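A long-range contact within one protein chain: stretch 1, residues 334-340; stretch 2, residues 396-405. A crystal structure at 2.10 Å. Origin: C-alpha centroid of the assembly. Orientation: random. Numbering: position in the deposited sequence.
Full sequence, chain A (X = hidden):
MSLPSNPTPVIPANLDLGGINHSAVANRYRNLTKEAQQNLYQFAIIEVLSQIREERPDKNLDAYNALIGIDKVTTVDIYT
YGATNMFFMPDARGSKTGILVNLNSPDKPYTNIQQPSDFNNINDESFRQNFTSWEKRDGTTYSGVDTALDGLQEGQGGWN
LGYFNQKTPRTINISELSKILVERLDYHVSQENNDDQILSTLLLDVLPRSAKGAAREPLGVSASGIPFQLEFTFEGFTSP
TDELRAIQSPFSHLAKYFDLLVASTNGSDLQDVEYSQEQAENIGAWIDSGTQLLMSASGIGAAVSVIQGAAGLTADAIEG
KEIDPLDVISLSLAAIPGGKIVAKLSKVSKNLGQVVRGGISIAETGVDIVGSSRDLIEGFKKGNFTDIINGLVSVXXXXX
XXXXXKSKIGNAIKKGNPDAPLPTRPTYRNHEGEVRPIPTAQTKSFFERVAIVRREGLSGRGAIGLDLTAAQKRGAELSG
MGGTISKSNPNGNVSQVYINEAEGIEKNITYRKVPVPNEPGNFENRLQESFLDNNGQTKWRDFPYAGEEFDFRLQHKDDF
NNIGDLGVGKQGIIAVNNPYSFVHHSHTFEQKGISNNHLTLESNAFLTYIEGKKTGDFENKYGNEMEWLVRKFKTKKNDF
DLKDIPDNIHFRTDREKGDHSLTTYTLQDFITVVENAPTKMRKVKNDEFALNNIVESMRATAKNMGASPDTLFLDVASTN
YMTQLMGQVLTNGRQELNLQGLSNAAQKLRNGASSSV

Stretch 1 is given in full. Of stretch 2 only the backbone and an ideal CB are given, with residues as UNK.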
# COMPACT_ATOMS: atom_id res chain seq x y z
N ALA A 334 2.27 1.16 5.41
CA ALA A 334 2.09 -0.28 5.39
C ALA A 334 1.64 -0.75 6.74
O ALA A 334 2.29 -0.46 7.74
CB ALA A 334 3.39 -0.97 5.01
N ALA A 335 0.53 -1.47 6.78
CA ALA A 335 0.09 -2.13 7.99
C ALA A 335 1.15 -3.14 8.44
O ALA A 335 1.91 -3.69 7.62
CB ALA A 335 -1.23 -2.81 7.77
N ILE A 336 1.20 -3.34 9.74
CA ILE A 336 2.17 -4.23 10.38
C ILE A 336 1.39 -5.10 11.39
O ILE A 336 0.54 -4.59 12.11
CB ILE A 336 3.28 -3.39 11.09
CG1 ILE A 336 4.21 -2.68 10.07
CG2 ILE A 336 4.08 -4.22 12.08
CD1 ILE A 336 4.96 -3.61 9.12
N PRO A 337 1.68 -6.42 11.46
CA PRO A 337 0.96 -7.29 12.40
C PRO A 337 0.89 -6.70 13.80
O PRO A 337 1.90 -6.21 14.33
CB PRO A 337 1.78 -8.58 12.40
CG PRO A 337 2.53 -8.58 11.12
CD PRO A 337 2.74 -7.14 10.73
N GLY A 338 -0.30 -6.70 14.38
CA GLY A 338 -0.48 -6.19 15.72
C GLY A 338 -1.12 -4.82 15.76
O GLY A 338 -1.01 -4.12 16.76
N GLY A 339 -1.76 -4.42 14.67
CA GLY A 339 -2.42 -3.12 14.62
C GLY A 339 -1.48 -1.94 14.53
O GLY A 339 -1.81 -0.86 15.01
N LYS A 340 -0.32 -2.14 13.91
CA LYS A 340 0.62 -1.05 13.69
C LYS A 340 0.66 -0.65 12.21
O LYS A 340 0.11 -1.37 11.35
CB LYS A 340 2.02 -1.43 14.17
CG LYS A 340 2.14 -1.52 15.69
CD LYS A 340 3.42 -2.24 16.10
CE LYS A 340 3.49 -2.46 17.61
NZ LYS A 340 3.50 -1.17 18.37
N UNK A 396 -6.38 -0.91 9.36
CA UNK A 396 -5.15 -1.45 9.98
C UNK A 396 -5.27 -1.50 11.50
O UNK A 396 -4.58 -2.27 12.17
CB UNK A 396 -3.94 -0.60 9.59
N UNK A 397 -6.17 -0.66 12.01
CA UNK A 397 -6.43 -0.43 13.43
C UNK A 397 -6.14 -1.57 14.40
O UNK A 397 -5.47 -1.39 15.42
CB UNK A 397 -7.90 -0.05 13.59
N UNK A 398 -6.68 -2.74 14.10
CA UNK A 398 -6.53 -3.85 15.01
C UNK A 398 -6.39 -5.14 14.21
O UNK A 398 -7.02 -6.16 14.52
CB UNK A 398 -7.71 -3.93 15.98
N UNK A 399 -5.58 -5.07 13.15
CA UNK A 399 -5.27 -6.21 12.29
C UNK A 399 -4.18 -7.10 12.90
O UNK A 399 -3.05 -6.66 13.11
CB UNK A 399 -4.83 -5.72 10.91
N UNK A 400 -4.52 -8.36 13.14
CA UNK A 400 -3.55 -9.37 13.55
C UNK A 400 -2.45 -9.56 12.50
O UNK A 400 -1.28 -9.66 12.84
CB UNK A 400 -4.26 -10.70 13.81
N UNK A 401 -2.84 -9.57 11.23
CA UNK A 401 -1.94 -9.94 10.12
C UNK A 401 -1.18 -8.78 9.47
O UNK A 401 -0.19 -8.99 8.78
CB UNK A 401 -2.75 -10.65 9.04
N UNK A 402 -1.65 -7.55 9.70
CA UNK A 402 -1.11 -6.38 8.99
C UNK A 402 -1.47 -6.48 7.50
O UNK A 402 -0.75 -5.98 6.63
CB UNK A 402 0.41 -6.28 9.17
N UNK A 403 -2.59 -7.13 7.22
CA UNK A 403 -2.95 -7.44 5.85
C UNK A 403 -4.46 -7.34 5.66
O UNK A 403 -5.15 -8.33 5.53
CB UNK A 403 -2.45 -8.84 5.47
N UNK A 404 -4.98 -6.12 5.68
CA UNK A 404 -6.42 -5.98 5.56
C UNK A 404 -6.94 -6.43 4.19
O UNK A 404 -8.13 -6.77 4.08
CB UNK A 404 -6.82 -4.53 5.82
N UNK A 405 -6.08 -6.42 3.17
CA UNK A 405 -6.49 -6.83 1.83
C UNK A 405 -6.89 -5.62 0.99
O UNK A 405 -7.39 -4.62 1.52
CB UNK A 405 -7.65 -7.83 1.91

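Position 396 directs its CA-to-CB bond toward stretch 1, and its ideal CB already lies 3.9 Å from Ala335 CB and 4.5 Å from Lys340 O. With a methyl group this close in front, a small apolar side chain suits best, although a serine could also be considered. The residue is Ala396, whose CB packs against Ala335 CB at 3.9 Å. Its carbonyl serves the contact as well: Gly339 CA approaches Ala396 O at 3.4 Å in a CA-H...O contact, with an angle of 155° at the hydrogen, and a water lies 2.9 Å from both Ala396 O and Ile336 O, placed to donate to either.

At 397 the backbone leaves helical angles and the CB points away, with nothing of stretch 1 within 5.5 Å. Stretch 1 therefore sets no preference, and many side chains would do. It is Ser397, which takes part through its backbone: Ser397 O lies 3.6 Å from Gly339 CA, where stretch 1 has no side chain to intervene. Position 398 also points away and is equally unconstrained; it is Ser398, whose CA comes within 4.2 Å of Gly339 CA.

Position 399 points sideways, its ideal CB 5.0 Å from Gly339 N. The visible backbone holds the main polar link here, since one carbonyl accepts from two successive amides: Gly338 N and Gly339 N each donate to the O of 399 over 3.0 Å. The side chain is left free of that task, while the amide of 402 lies close enough to reward a short acceptor; serine, threonine, aspartate or asparagine are plausible. The residue is Ser399, with chi1 in t. Ser399 OG accepts from the amide N of 402 at 2.9 Å, bracing the bend that follows, and a weak bond from the amide N of 403 reaches Ser399 OG at 3.4 Å.

Positions 400 and 401 both point away, so stretch 1 again leaves the choice wide. They are Ala400 and Ser401, whose carbonyls meet the proline ring: Pro337 CB is 3.3 Å from Ala400 O, and Pro337 CG is 3.6 Å from Ser401 O. Ser401 OG accepts a weak bond from the amide N of 403 at 3.3 Å.

Position 402 is the most restrictive. Phi of 67° already favours glycine, and an ideal CB would point toward stretch 1 and clash, 2.6 Å from Pro337 N and 2.7 Å from Ile336 C. Glycine is the clear expectation, and the residue is Gly402. Without a CB, its CA settles 3.7 Å from Pro337 N. Its O lies 3.4 Å from Ala335 CB and accepts from a water, 2.8 Å away, that also donates to Ala335 O at 2.6 Å.

Position 403 points sideways, beyond reach of stretch 1, and could carry a long polar chain; Arg403 extends its end away. Position 404 points sideways, with nothing of stretch 1 within 5.5 Å of its ideal CB; phi of -66° allows proline among many others. Pro404 adds an apolar touch, CD lying 4.1 Å from Ala335 CB. Position 405 is out of reach, but its backbone angles alone call for glycine; Gly405 stands at the N-cap position before a helix.

Stretch 2, residues 396-405: ASSSASGRPG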
# COMPACT_ATOMS: atom_id res chain seq x y z
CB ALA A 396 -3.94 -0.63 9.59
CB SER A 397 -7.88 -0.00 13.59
OG SER A 397 -8.21 -0.04 14.94
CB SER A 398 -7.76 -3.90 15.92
OG SER A 398 -8.91 -4.09 15.11
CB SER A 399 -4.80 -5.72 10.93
OG SER A 399 -4.44 -6.81 10.11
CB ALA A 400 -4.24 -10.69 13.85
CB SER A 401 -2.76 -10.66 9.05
OG SER A 401 -3.87 -9.85 8.62
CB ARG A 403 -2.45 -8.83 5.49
CG ARG A 403 -2.56 -9.16 4.02
CD ARG A 403 -1.84 -10.45 3.73
NE ARG A 403 -1.85 -10.66 2.30
CZ ARG A 403 -0.81 -10.42 1.51
NH1 ARG A 403 0.34 -10.01 2.04
NH2 ARG A 403 -0.92 -10.62 0.20
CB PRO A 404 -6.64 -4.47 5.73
CG PRO A 404 -5.41 -3.97 6.38
CD PRO A 404 -4.31 -4.82 5.85
O HOH W 1 2.07 -6.18 6.90
O HOH W 2 -2.12 -3.54 11.39
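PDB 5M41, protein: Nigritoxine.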